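Local coordinates for protein transcriptional regulator (Rhodococcus sp., PDB 2O0Y) that probably binds DNA and regulates transcription as a member of the IclR family, at residues V100-Q105 against E249-I254; T218-L223 against I254-L259; N115-Q120 against A222-G227; R192-V197 against L208-V213; A108-T113 against P238-C243. All coordinates share one frame; numbering follows the deposited sequence. Where two conformers were deposited one is given.

Contact 1: V100-Q105 against E249-I254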
# COMPACT_ATOMS: atom_id res chain seq x y z
N VAL B 100 17.25 14.80 -5.67
CA VAL B 100 16.57 15.99 -6.23
C VAL B 100 17.56 17.02 -6.79
O VAL B 100 17.38 17.50 -7.92
CB VAL B 100 15.58 16.60 -5.25
CG1 VAL B 100 14.81 17.71 -5.92
CG2 VAL B 100 14.57 15.50 -4.80
N ASP B 101 18.64 17.31 -6.06
CA ASP B 101 19.72 18.17 -6.61
C ASP B 101 20.22 17.66 -7.97
O ASP B 101 20.37 18.44 -8.92
CB ASP B 101 20.93 18.26 -5.67
CG ASP B 101 20.60 18.95 -4.38
OD1 ASP B 101 19.57 19.64 -4.31
OD2 ASP B 101 21.39 18.78 -3.41
N ILE B 102 20.48 16.36 -8.09
CA ILE B 102 20.98 15.83 -9.38
C ILE B 102 19.94 16.03 -10.48
O ILE B 102 20.28 16.39 -11.58
CB ILE B 102 21.37 14.32 -9.27
CG1 ILE B 102 22.65 14.15 -8.44
CG2 ILE B 102 21.54 13.69 -10.64
CD1 ILE B 102 22.81 12.69 -7.86
N MSE B 103 18.67 15.81 -10.18
CA MSE B 103 17.60 15.95 -11.18
C MSE B 103 17.47 17.42 -11.58
O MSE B 103 17.22 17.76 -12.74
CB MSE B 103 16.28 15.46 -10.57
CG MSE B 103 16.25 13.99 -10.25
SE MSE B 103 14.54 13.49 -9.35
CE MSE B 103 13.19 14.06 -10.68
N ARG B 104 17.59 18.29 -10.59
CA ARG B 104 17.50 19.73 -10.85
C ARG B 104 18.64 20.16 -11.76
O ARG B 104 18.42 20.86 -12.78
CB ARG B 104 17.51 20.52 -9.51
CG ARG B 104 17.06 21.94 -9.69
CD ARG B 104 17.30 22.77 -8.43
NE ARG B 104 16.49 22.22 -7.33
CZ ARG B 104 16.97 21.60 -6.25
NH1 ARG B 104 16.11 21.15 -5.35
NH2 ARG B 104 18.30 21.44 -6.06
N GLN B 105 19.86 19.70 -11.47
CA GLN B 105 20.98 20.06 -12.34
C GLN B 105 20.83 19.50 -13.77
O GLN B 105 21.13 20.17 -14.76
CB GLN B 105 22.31 19.66 -11.68
CG GLN B 105 23.54 20.16 -12.44
CD GLN B 105 23.63 21.68 -12.45
OE1 GLN B 105 23.40 22.32 -11.43
NE2 GLN B 105 23.95 22.25 -13.62
N GLU B 249 23.39 7.17 -13.11
CA GLU B 249 24.44 6.42 -12.44
C GLU B 249 24.59 6.95 -11.02
O GLU B 249 24.65 6.17 -10.07
CB GLU B 249 25.76 6.57 -13.21
CG GLU B 249 25.76 5.82 -14.56
CD GLU B 249 27.06 5.95 -15.39
OE1 GLU B 249 27.97 6.74 -15.00
OE2 GLU B 249 27.15 5.27 -16.45
N GLU B 250 24.67 8.28 -10.88
CA GLU B 250 24.82 8.95 -9.58
C GLU B 250 23.65 8.69 -8.64
O GLU B 250 23.84 8.45 -7.47
CB GLU B 250 24.98 10.45 -9.78
CG GLU B 250 26.35 10.82 -10.43
CD GLU B 250 26.37 12.20 -11.05
OE1 GLU B 250 25.59 13.07 -10.63
OE2 GLU B 250 27.18 12.44 -11.97
N ILE B 251 22.42 8.77 -9.16
CA ILE B 251 21.20 8.51 -8.38
C ILE B 251 21.12 7.04 -7.93
O ILE B 251 20.78 6.72 -6.77
CB ILE B 251 19.92 8.94 -9.21
CG1 ILE B 251 19.84 10.47 -9.32
CG2 ILE B 251 18.67 8.41 -8.57
CD1 ILE B 251 18.85 10.92 -10.43
N SER B 252 21.45 6.11 -8.82
CA SER B 252 21.46 4.71 -8.45
C SER B 252 22.56 4.49 -7.39
O SER B 252 22.35 3.71 -6.46
CB SER B 252 21.68 3.80 -9.65
OG SER B 252 20.54 3.78 -10.49
N ALA B 253 23.70 5.17 -7.52
CA ALA B 253 24.75 5.04 -6.47
C ALA B 253 24.28 5.48 -5.09
O ALA B 253 24.59 4.82 -4.11
CB ALA B 253 26.04 5.76 -6.85
N ILE B 254 23.55 6.60 -5.03
CA ILE B 254 22.98 7.13 -3.79
C ILE B 254 21.88 6.20 -3.27
O ILE B 254 21.84 5.87 -2.08
CB ILE B 254 22.39 8.57 -4.03
CG1 ILE B 254 23.53 9.57 -4.21
CG2 ILE B 254 21.50 9.05 -2.88
CD1 ILE B 254 23.10 10.85 -4.92

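Contact 2: T218-L223 against I254-L259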
# COMPACT_ATOMS: atom_id res chain seq x y z
N THR B 218 18.26 -4.34 -10.08
CA THR B 218 16.88 -4.39 -10.55
C THR B 218 16.36 -2.96 -10.86
O THR B 218 16.61 -2.03 -10.09
CB THR B 218 15.98 -5.03 -9.47
OG1 THR B 218 16.45 -6.35 -9.15
CG2 THR B 218 14.54 -5.09 -9.94
N VAL B 219 15.65 -2.80 -11.98
CA VAL B 219 15.11 -1.47 -12.37
C VAL B 219 13.94 -1.16 -11.48
O VAL B 219 12.95 -1.90 -11.47
CB VAL B 219 14.69 -1.48 -13.87
CG1 VAL B 219 14.09 -0.11 -14.32
CG2 VAL B 219 15.92 -1.84 -14.74
N VAL B 220 14.07 -0.07 -10.71
CA VAL B 220 13.01 0.33 -9.79
C VAL B 220 12.35 1.63 -10.23
O VAL B 220 11.30 1.99 -9.76
CB VAL B 220 13.52 0.51 -8.34
CG1 VAL B 220 13.96 -0.90 -7.75
CG2 VAL B 220 14.64 1.54 -8.25
N ALA B 221 12.97 2.34 -11.16
CA ALA B 221 12.41 3.62 -11.61
C ALA B 221 13.06 3.96 -12.92
O ALA B 221 14.00 3.28 -13.34
CB ALA B 221 12.67 4.74 -10.57
N ALA B 222 12.55 4.99 -13.60
CA ALA B 222 13.10 5.39 -14.90
C ALA B 222 13.34 6.89 -14.85
O ALA B 222 12.40 7.67 -14.62
CB ALA B 222 12.12 5.04 -15.97
N LEU B 223 14.59 7.31 -14.96
CA LEU B 223 14.90 8.72 -14.96
C LEU B 223 14.67 9.23 -16.39
O LEU B 223 15.35 8.80 -17.34
CB LEU B 223 16.36 8.93 -14.57
CG LEU B 223 16.83 10.39 -14.51
CD1 LEU B 223 16.17 11.10 -13.27
CD2 LEU B 223 18.33 10.47 -14.35
N ILE B 254 23.55 6.60 -5.03
CA ILE B 254 22.98 7.13 -3.79
C ILE B 254 21.88 6.20 -3.27
O ILE B 254 21.84 5.87 -2.08
CB ILE B 254 22.39 8.57 -4.03
CG1 ILE B 254 23.53 9.57 -4.21
CG2 ILE B 254 21.50 9.05 -2.88
CD1 ILE B 254 23.10 10.85 -4.92
N GLY B 255 20.94 5.84 -4.14
CA GLY B 255 19.93 4.88 -3.77
C GLY B 255 18.59 5.56 -3.58
O GLY B 255 18.56 6.77 -3.31
N LEU B 256 17.50 4.81 -3.71
CA LEU B 256 16.17 5.40 -3.63
C LEU B 256 15.35 4.68 -2.57
O LEU B 256 14.53 3.85 -2.90
CB LEU B 256 15.47 5.32 -4.98
CG LEU B 256 16.05 6.23 -6.09
CD1 LEU B 256 15.52 5.79 -7.43
CD2 LEU B 256 15.66 7.70 -5.83
N PRO B 257 15.60 5.01 -1.29
CA PRO B 257 14.89 4.37 -0.18
C PRO B 257 13.38 4.50 -0.39
O PRO B 257 12.89 5.59 -0.68
CB PRO B 257 15.35 5.19 1.03
CG PRO B 257 16.74 5.64 0.64
CD PRO B 257 16.56 6.02 -0.80
N GLY B 258 12.64 3.42 -0.29
CA GLY B 258 11.20 3.54 -0.55
C GLY B 258 10.80 2.96 -1.88
O GLY B 258 9.68 2.50 -2.04
N LEU B 259 11.73 3.00 -2.84
CA LEU B 259 11.63 2.38 -4.15
C LEU B 259 12.70 1.30 -4.20
O LEU B 259 12.44 0.21 -4.66
CB LEU B 259 11.93 3.38 -5.29
CG LEU B 259 11.29 4.77 -5.28
CD1 LEU B 259 11.60 5.53 -6.54
CD2 LEU B 259 9.79 4.64 -5.12

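Contact 3: N115-Q120 against A222-G227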
# COMPACT_ATOMS: atom_id res chain seq x y z
N ASN B 115 11.63 13.82 -15.19
CA ASN B 115 10.56 13.08 -14.46
C ASN B 115 11.15 11.81 -13.87
O ASN B 115 11.88 11.11 -14.57
CB ASN B 115 9.47 12.66 -15.46
CG ASN B 115 8.66 13.86 -15.97
OD1 ASN B 115 8.24 14.70 -15.18
ND2 ASN B 115 8.51 13.97 -17.27
N LEU B 116 10.82 11.48 -12.63
CA LEU B 116 11.25 10.20 -12.07
C LEU B 116 9.99 9.37 -12.05
O LEU B 116 9.04 9.71 -11.32
CB LEU B 116 11.80 10.32 -10.64
CG LEU B 116 12.54 9.09 -10.07
CD1 LEU B 116 13.47 9.53 -8.97
CD2 LEU B 116 11.56 8.16 -9.38
N TYR B 117 9.95 8.29 -12.82
CA TYR B 117 8.74 7.48 -12.90
C TYR B 117 8.92 6.16 -12.22
O TYR B 117 10.02 5.63 -12.26
CB TYR B 117 8.53 7.10 -14.35
CG TYR B 117 7.90 8.07 -15.27
CD1 TYR B 117 6.51 8.13 -15.37
CD2 TYR B 117 8.68 8.89 -16.12
CE1 TYR B 117 5.90 9.00 -16.28
CE2 TYR B 117 8.07 9.73 -17.05
CZ TYR B 117 6.68 9.76 -17.12
OH TYR B 117 6.02 10.56 -18.01
N ILE B 118 7.84 5.61 -11.64
CA ILE B 118 7.81 4.21 -11.26
C ILE B 118 6.62 3.52 -11.93
O ILE B 118 5.76 4.18 -12.52
CB ILE B 118 7.68 4.10 -9.70
CG1 ILE B 118 6.43 4.86 -9.23
CG2 ILE B 118 8.94 4.64 -9.03
CD1 ILE B 118 5.95 4.54 -7.78
N ARG B 119 6.53 2.19 -11.79
CA ARG B 119 5.41 1.44 -12.27
C ARG B 119 4.52 1.18 -11.07
O ARG B 119 5.01 0.89 -9.95
CB ARG B 119 5.86 0.10 -12.86
CG ARG B 119 4.74 -0.77 -13.39
CD ARG B 119 5.28 -2.11 -13.95
NE ARG B 119 5.79 -3.04 -12.93
CZ ARG B 119 5.02 -3.78 -12.11
NH1 ARG B 119 3.70 -3.67 -12.10
NH2 ARG B 119 5.60 -4.62 -11.27
N GLN B 120 3.22 1.32 -11.32
CA GLN B 120 2.21 0.98 -10.37
C GLN B 120 1.18 0.22 -11.16
O GLN B 120 0.49 0.78 -11.99
CB GLN B 120 1.65 2.24 -9.73
CG GLN B 120 2.61 2.84 -8.68
CD GLN B 120 1.91 3.68 -7.61
OE1 GLN B 120 0.97 4.46 -7.91
NE2 GLN B 120 2.36 3.53 -6.35
N ALA B 222 12.55 4.99 -13.60
CA ALA B 222 13.10 5.39 -14.90
C ALA B 222 13.34 6.89 -14.85
O ALA B 222 12.40 7.67 -14.62
CB ALA B 222 12.12 5.04 -15.97
N LEU B 223 14.59 7.31 -14.96
CA LEU B 223 14.90 8.72 -14.96
C LEU B 223 14.67 9.23 -16.39
O LEU B 223 15.35 8.80 -17.34
CB LEU B 223 16.36 8.93 -14.57
CG LEU B 223 16.83 10.39 -14.51
CD1 LEU B 223 16.17 11.10 -13.27
CD2 LEU B 223 18.33 10.47 -14.35
N THR B 224 13.76 10.20 -16.56
CA THR B 224 13.28 10.49 -17.88
C THR B 224 13.28 11.99 -18.25
O THR B 224 12.77 12.80 -17.49
CB THR B 224 11.86 9.93 -18.01
OG1 THR B 224 11.90 8.52 -17.67
CG2 THR B 224 11.33 10.06 -19.44
N LEU B 225 13.77 12.33 -19.46
CA LEU B 225 13.58 13.68 -20.05
C LEU B 225 12.42 13.62 -21.01
O LEU B 225 12.33 12.69 -21.77
CB LEU B 225 14.82 14.06 -20.87
CG LEU B 225 16.20 14.12 -20.23
CD1 LEU B 225 17.15 14.67 -21.27
CD2 LEU B 225 16.19 15.03 -18.98
N GLY B 226 11.49 14.58 -20.97
CA GLY B 226 10.46 14.66 -22.02
C GLY B 226 10.36 16.09 -22.43
O GLY B 226 10.49 16.99 -21.58
N GLY B 227 10.14 16.31 -23.72
CA GLY B 227 9.99 17.66 -24.21
C GLY B 227 9.65 17.67 -25.67
O GLY B 227 9.33 16.63 -26.24

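Contact 4: R192-V197 against L208-V213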
# COMPACT_ATOMS: atom_id res chain seq x y z
N ARG B 192 20.99 -1.39 -25.26
CA ARG B 192 21.54 -0.02 -25.38
C ARG B 192 21.76 0.71 -24.05
O ARG B 192 22.70 1.49 -23.92
CB ARG B 192 20.59 0.81 -26.23
CG ARG B 192 21.14 2.15 -26.65
CD ARG B 192 20.20 2.77 -27.64
NE ARG B 192 18.85 2.60 -27.11
CZ ARG B 192 17.93 1.81 -27.66
NH1 ARG B 192 18.21 1.15 -28.80
NH2 ARG B 192 16.72 1.72 -27.08
N GLY B 193 20.86 0.47 -23.09
CA GLY B 193 20.97 1.05 -21.75
C GLY B 193 20.02 2.21 -21.54
O GLY B 193 19.99 2.80 -20.46
N TYR B 194 19.27 2.56 -22.58
CA TYR B 194 18.30 3.64 -22.49
C TYR B 194 17.28 3.54 -23.61
O TYR B 194 17.45 2.76 -24.56
CB TYR B 194 18.99 5.02 -22.49
CG TYR B 194 19.78 5.29 -23.74
CD1 TYR B 194 21.14 4.99 -23.81
CD2 TYR B 194 19.17 5.85 -24.86
CE1 TYR B 194 21.87 5.22 -25.02
CE2 TYR B 194 19.91 6.11 -26.07
CZ TYR B 194 21.23 5.80 -26.12
OH TYR B 194 21.94 6.05 -27.28
N GLN B 195 16.23 4.33 -23.49
CA GLN B 195 15.20 4.46 -24.52
C GLN B 195 15.11 5.90 -24.99
O GLN B 195 15.05 6.80 -24.19
CB GLN B 195 13.83 4.06 -23.94
CG GLN B 195 13.66 2.55 -23.72
CD GLN B 195 13.33 1.83 -24.97
OE1 GLN B 195 13.09 2.46 -25.98
NE2 GLN B 195 13.28 0.48 -24.92
N LEU B 196 15.10 6.10 -26.31
CA LEU B 196 14.93 7.44 -26.88
C LEU B 196 13.87 7.29 -27.97
O LEU B 196 14.11 6.59 -28.95
CB LEU B 196 16.28 7.93 -27.45
CG LEU B 196 16.21 9.16 -28.38
CD1 LEU B 196 15.80 10.38 -27.60
CD2 LEU B 196 17.60 9.36 -28.93
N VAL B 197 12.69 7.88 -27.75
CA VAL B 197 11.55 7.66 -28.64
C VAL B 197 10.96 9.02 -29.04
O VAL B 197 11.08 10.00 -28.27
CB VAL B 197 10.44 6.85 -27.92
CG1 VAL B 197 11.00 5.54 -27.33
CG2 VAL B 197 9.84 7.64 -26.83
N LEU B 208 13.62 10.67 -23.44
CA LEU B 208 14.80 9.81 -23.26
C LEU B 208 14.68 9.29 -21.82
O LEU B 208 14.52 10.10 -20.91
CB LEU B 208 16.06 10.67 -23.37
CG LEU B 208 17.41 10.12 -22.91
CD1 LEU B 208 17.88 8.92 -23.76
CD2 LEU B 208 18.40 11.26 -23.02
N SER B 209 14.80 7.98 -21.62
CA SER B 209 14.70 7.39 -20.27
C SER B 209 15.87 6.47 -19.95
O SER B 209 16.29 5.69 -20.80
CB SER B 209 13.40 6.57 -20.14
OG SER B 209 13.07 6.34 -18.76
N PHE B 210 16.42 6.57 -18.74
CA PHE B 210 17.47 5.64 -18.28
C PHE B 210 16.90 4.88 -17.08
O PHE B 210 16.14 5.45 -16.30
CB PHE B 210 18.73 6.42 -17.83
CG PHE B 210 19.70 6.69 -18.95
CD1 PHE B 210 19.46 7.70 -19.86
CD2 PHE B 210 20.84 5.90 -19.11
CE1 PHE B 210 20.35 7.96 -20.93
CE2 PHE B 210 21.72 6.16 -20.17
CZ PHE B 210 21.47 7.18 -21.07
N PRO B 211 17.34 3.60 -16.88
CA PRO B 211 16.90 2.90 -15.70
C PRO B 211 17.59 3.43 -14.45
O PRO B 211 18.78 3.76 -14.48
CB PRO B 211 17.37 1.44 -15.95
CG PRO B 211 18.46 1.52 -16.95
CD PRO B 211 18.23 2.80 -17.73
N LEU B 212 16.84 3.47 -13.36
CA LEU B 212 17.44 3.61 -12.03
C LEU B 212 17.26 2.26 -11.35
O LEU B 212 16.19 1.68 -11.44
CB LEU B 212 16.67 4.69 -11.24
CG LEU B 212 16.74 6.06 -11.95
CD1 LEU B 212 15.82 7.02 -11.14
CD2 LEU B 212 18.19 6.54 -11.94
N VAL B 213 18.31 1.78 -10.66
CA VAL B 213 18.30 0.41 -10.10
C VAL B 213 18.53 0.39 -8.59
O VAL B 213 19.09 1.38 -8.02
CB VAL B 213 19.36 -0.47 -10.81
CG1 VAL B 213 19.06 -0.56 -12.36
CG2 VAL B 213 20.74 0.13 -10.66

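Contact 5: A108-T113 against P238-C243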
# COMPACT_ATOMS: atom_id res chain seq x y z
N ALA B 108 18.56 21.75 -15.62
CA ALA B 108 19.32 22.95 -16.02
C ALA B 108 20.25 22.64 -17.19
O ALA B 108 20.40 23.46 -18.11
CB ALA B 108 20.14 23.48 -14.87
N ASP B 109 20.89 21.47 -17.14
CA ASP B 109 21.93 21.12 -18.13
C ASP B 109 21.27 20.76 -19.48
O ASP B 109 21.86 21.00 -20.53
CB ASP B 109 22.72 19.91 -17.60
CG ASP B 109 23.78 20.29 -16.54
OD1 ASP B 109 23.98 21.50 -16.27
OD2 ASP B 109 24.43 19.37 -15.98
N THR B 110 20.06 20.20 -19.46
CA THR B 110 19.45 19.79 -20.75
C THR B 110 18.40 20.78 -21.25
O THR B 110 18.10 20.81 -22.44
CB THR B 110 18.75 18.40 -20.64
OG1 THR B 110 17.78 18.49 -19.59
CG2 THR B 110 19.74 17.26 -20.33
N GLY B 111 17.79 21.55 -20.34
CA GLY B 111 16.72 22.47 -20.72
C GLY B 111 15.36 21.79 -20.77
O GLY B 111 14.35 22.40 -21.18
N GLU B 112 15.33 20.52 -20.32
CA GLU B 112 14.12 19.70 -20.34
C GLU B 112 13.63 19.34 -18.94
O GLU B 112 14.43 19.32 -17.98
CB GLU B 112 14.36 18.42 -21.14
CG GLU B 112 14.89 18.61 -22.55
CD GLU B 112 14.03 19.44 -23.45
OE1 GLU B 112 12.89 19.75 -23.08
OE2 GLU B 112 14.48 19.73 -24.59
N THR B 113 12.32 19.08 -18.84
CA THR B 113 11.71 18.60 -17.61
C THR B 113 12.23 17.20 -17.33
O THR B 113 12.29 16.38 -18.26
CB THR B 113 10.19 18.57 -17.73
OG1 THR B 113 9.73 19.94 -17.79
CG2 THR B 113 9.54 17.84 -16.47
N PRO B 238 23.07 13.59 -28.25
CA PRO B 238 24.26 13.02 -27.56
C PRO B 238 24.49 13.60 -26.15
O PRO B 238 24.88 12.87 -25.25
CB PRO B 238 25.44 13.43 -28.47
CG PRO B 238 24.85 13.68 -29.78
CD PRO B 238 23.39 14.03 -29.62
N HIS B 239 24.29 14.91 -25.98
CA HIS B 239 24.56 15.62 -24.71
C HIS B 239 23.46 15.27 -23.73
O HIS B 239 23.72 15.05 -22.55
CB HIS B 239 24.65 17.16 -24.93
CG HIS B 239 24.93 17.95 -23.68
ND1 HIS B 239 24.01 18.80 -23.10
CD2 HIS B 239 26.03 17.99 -22.89
CE1 HIS B 239 24.54 19.35 -22.02
NE2 HIS B 239 25.76 18.88 -21.87
N TYR B 240 22.21 15.21 -24.22
CA TYR B 240 21.08 14.73 -23.40
C TYR B 240 21.39 13.36 -22.86
O TYR B 240 21.24 13.11 -21.65
CB TYR B 240 19.79 14.64 -24.25
CG TYR B 240 19.04 15.94 -24.49
CD1 TYR B 240 19.68 17.17 -24.39
CD2 TYR B 240 17.70 15.92 -24.84
CE1 TYR B 240 19.00 18.33 -24.59
CE2 TYR B 240 17.00 17.10 -25.07
CZ TYR B 240 17.66 18.29 -24.94
OH TYR B 240 17.01 19.48 -25.17
N ILE B 241 21.75 12.45 -23.74
CA ILE B 241 22.17 11.08 -23.32
C ILE B 241 23.37 11.09 -22.30
O ILE B 241 23.34 10.39 -21.29
CB ILE B 241 22.50 10.17 -24.57
CG1 ILE B 241 21.24 9.92 -25.42
CG2 ILE B 241 23.16 8.88 -24.12
CD1 ILE B 241 21.49 9.41 -26.86
N GLU B 242 24.43 11.85 -22.60
CA GLU B 242 25.58 11.94 -21.70
C GLU B 242 25.21 12.47 -20.32
O GLU B 242 25.69 11.94 -19.30
CB GLU B 242 26.67 12.80 -22.29
CG GLU B 242 27.97 12.72 -21.57
CD GLU B 242 29.10 13.23 -22.45
OE1 GLU B 242 28.82 14.11 -23.28
OE2 GLU B 242 30.23 12.72 -22.33
N CYS B 243 24.40 13.54 -20.26
CA CYS B 243 23.97 14.07 -18.96
C CYS B 243 23.04 13.11 -18.23
O CYS B 243 23.14 12.97 -17.01
CB CYS B 243 23.27 15.43 -19.09
SG CYS B 243 24.38 16.66 -19.81

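Contact 1: V100-Q105 against E249-I254
I102 carries this contact between two nearly antiparallel helical segments, reaching from 100-105 toward I251, E250 and I254 of 249-254. The short axes run at 175° to each other and come within 10.1 Å. At the base of the side chain, I102 CB lies 4.1 Å from I251 CG1. With CG2 anti to the backbone N, this branch has its methyl 3.9 Å from I251 CD1, the two isoleucines sliding past each other in opposite directions. The other branch starts at CG1, which has the carboxylate oxygen E250 OE1 beside it at 3.8 Å. At the tip, I102 CD1 does double duty: it packs on E250 CB at 3.7 Å and meets I254 CD1 tip to tip. That methyl pair, I102 CD1 to I254 CD1, is only 3.5 Å apart, closer than two methyl groups normally come. Selenomethionine M103 crosses I251 at about a right angle and adds a looser touch, CG to I251 CD1 at 4.0 Å. No hydrogen bond links the segments. D101 and R104 pair within their own helix, in a salt bridge that takes no part in the contact. Inward, I251 rests on L212 of strand 205-213 and M103 on A128 and C130 of strand 123-130, which places helices 97-110 and 237-254 side by side on one face of the sheet, with E250 and I254 on the exposed side.

Contact 2: T218-L223 against I254-L259
V220 and A221 meet L256 and L259 without any aromatic ring or planar side chain between them; the one flat group that takes part is the carbonyl of L259, whose O lies 3.6 Å from V220 CG1. V220 CG1 is anti to the carbonyl carbon of its own residue (chi1 -67°), and CG2 takes the crowded position between N and C. From there V220 CG2 touches L256 CD1 and L259 CB, each at 4.4 Å. A221 has just its CB to offer, and it meets both leucines: L259 CD1 at 4.2 Å and L256 CD1 at 4.4 Å. Two consecutive strand residues can address the same partners because V220 and A221 form a classic beta bulge opposite L212. On the other side the chain leaves helix 237-254 at G255, which has a positive phi, and turns back so that L259 N bonds to L256 O at 2.9 Å. L259 also lies against W93 and against L116 and I118 of strand 113-120. Across the contact itself there is no hydrogen bond, so the C-terminal tail is applied to the bulged strand by loose aliphatic contacts; its polar links are the bond within its own turn and the one P257 O accepts from W93 NE1.

Contact 3: N115-Q120 against A222-G227
Y117 and T224 come together because both turn the first group of the side chain anti to the carbonyl carbon: Y117 CG (chi1 -81°) and T224 OG1 (chi1 -55°). The two side chains cross at about a right angle on one face of the sheet, with T224 at the edge of the phenol ring. Y117 CD2 lies 3.6 Å from T224 OG1 and 3.8 Å from T224 CB. Beneath them the backbones pair as antiparallel strands. N115 and T224 form a hydrogen-bonded pair, N115 N to T224 O at 2.8 Å and almost straight (175°), with T224 N to N115 O at 2.9 Å in return. Y117 and A222 make the next such pair, through Y117 N to A222 O at 3.1 Å and A222 N to Y117 O at 2.9 Å. Between them L116 and L223 are a non-hydrogen-bonded pair whose side chains point to the other face, where L223 packs on A247 and I251 of helix 237-254. The polar ends look beyond the two strands: Y117 OH bonds to R124, N115 OD1 to Q129 and T224 OG1 to S209. An alanine at Y117 would probably leave R124 without its phenol partner and open a gap beside T224, although the strand pairing would remain. The chemistry thus splits by face: main-chain bonds join two central strands, leucines serve the helical side, and on the Y117 face buried polar groups are satisfied by the neighbouring strands on either side.

Contact 4: R192-V197 against L208-V213
The beta hairpin of strands 195-198 and 205-213 is joined here through Q195 and S209, an antiparallel hydrogen-bonded pair. Q195 N donates to S209 O at 3.0 Å and S209 N to Q195 O at 2.8 Å, both donors in the plane of the carbonyl they meet. Q195 O also takes a CA-H...O contact from L208 CA at 3.2 Å. Next along, L196 and L208 are a non-hydrogen-bonded pair, their side chains on the face turned away from those of Q195 and S209. Strand 195-198 is the outermost strand of the six-stranded antiparallel sheet within this chain, and the hairpin enters it straight from helix 178-192 by way of G193, whose positive phi ends the helix. Just before the pairing starts, Y194 CB sits over the centre of the F210 ring, 3.5 Å from the centroid, a CH-pi contact. Y194 CG stands between the backbone N and the carbonyl carbon (chi1 61°), and the two aromatic side chains lie side by side and point the same way, planes 27° apart, but the rings are slid so far that they barely overlap. L208 CD1 comes to Y194 CD2 at 3.5 Å. R192 doubles back on Y194: its NE and NH2 both donate to Y194 O, at 2.9 and 2.8 Å, while R192 CG lies over one face of the tyrosine ring, offset toward the rim.

Contact 5: A108-T113 against P238-C243
Y240 fills the tight, buried part of this contact, its ring with T110 over one face and E112 at its hydroxyl edge, whereas D109 and H239 meet more loosely at the outer side. The phenol donates to the glutamate, Y240 OH to E112 OE2 at 2.6 Å, using the anti lone pair of that oxygen. The two side chains cross at about a right angle, with carboxylate and ring planes 72° apart. T110 CB is 4.3 Å from the ring centroid in a CH-pi contact, and T110 O lies 3.2 Å from Y240 OH. T110 OG1 accepts from E112 N at 3.3 Å, an ST turn where helix 97-110 ends and G111 takes a positive phi, and also bonds to L106 O, one turn back; the ST turn leads into E112. Next to the ring, T110 CG2 to C243 CB is a looser apolar touch at 4.2 Å. Toward solvent D109 O meets the edge of the H239 ring, 3.5 Å from CE1, and exposed H239 was modelled in two conformers. Behind the tight part, E112 OE2 has a second partner in a salt bridge to R231, Y240 OH a second bond to R236 NH2, and the Y240 ring an edge-to-face neighbour in F232. A phenylalanine in place of Y240 would probably keep the ring packing but leave E112 without its phenol donor and R236 without that hydroxyl. The buried carboxylate is thus held by a hydroxyl and an arginine, and the salt bridge to R231 would be expected to favour its charged form.

Overall arrangement
Contacts 1 and 5 join the same two helices, 97-110 and 237-254, at different points: contact 1 by aliphatic side chains, contact 5 by a buried phenol and carboxylate at the far end. Contact 3 is wholly buried and pairs two middle strands of the six-stranded sheet, while contact 4 adds the outermost strand and a pair of aromatic side chains under helix 237-254. Contact 2, near the centre of the chain, shares A222 and L223 with contact 3 and I254 with contact 1. Strand bonds dominate contacts 3 and 4; contacts 1 and 2 have no hydrogen bond across them. Against the buried contact 3, contacts 1, 2, 4 and 5 are partly buried, and 1 and 5 include exposed residues.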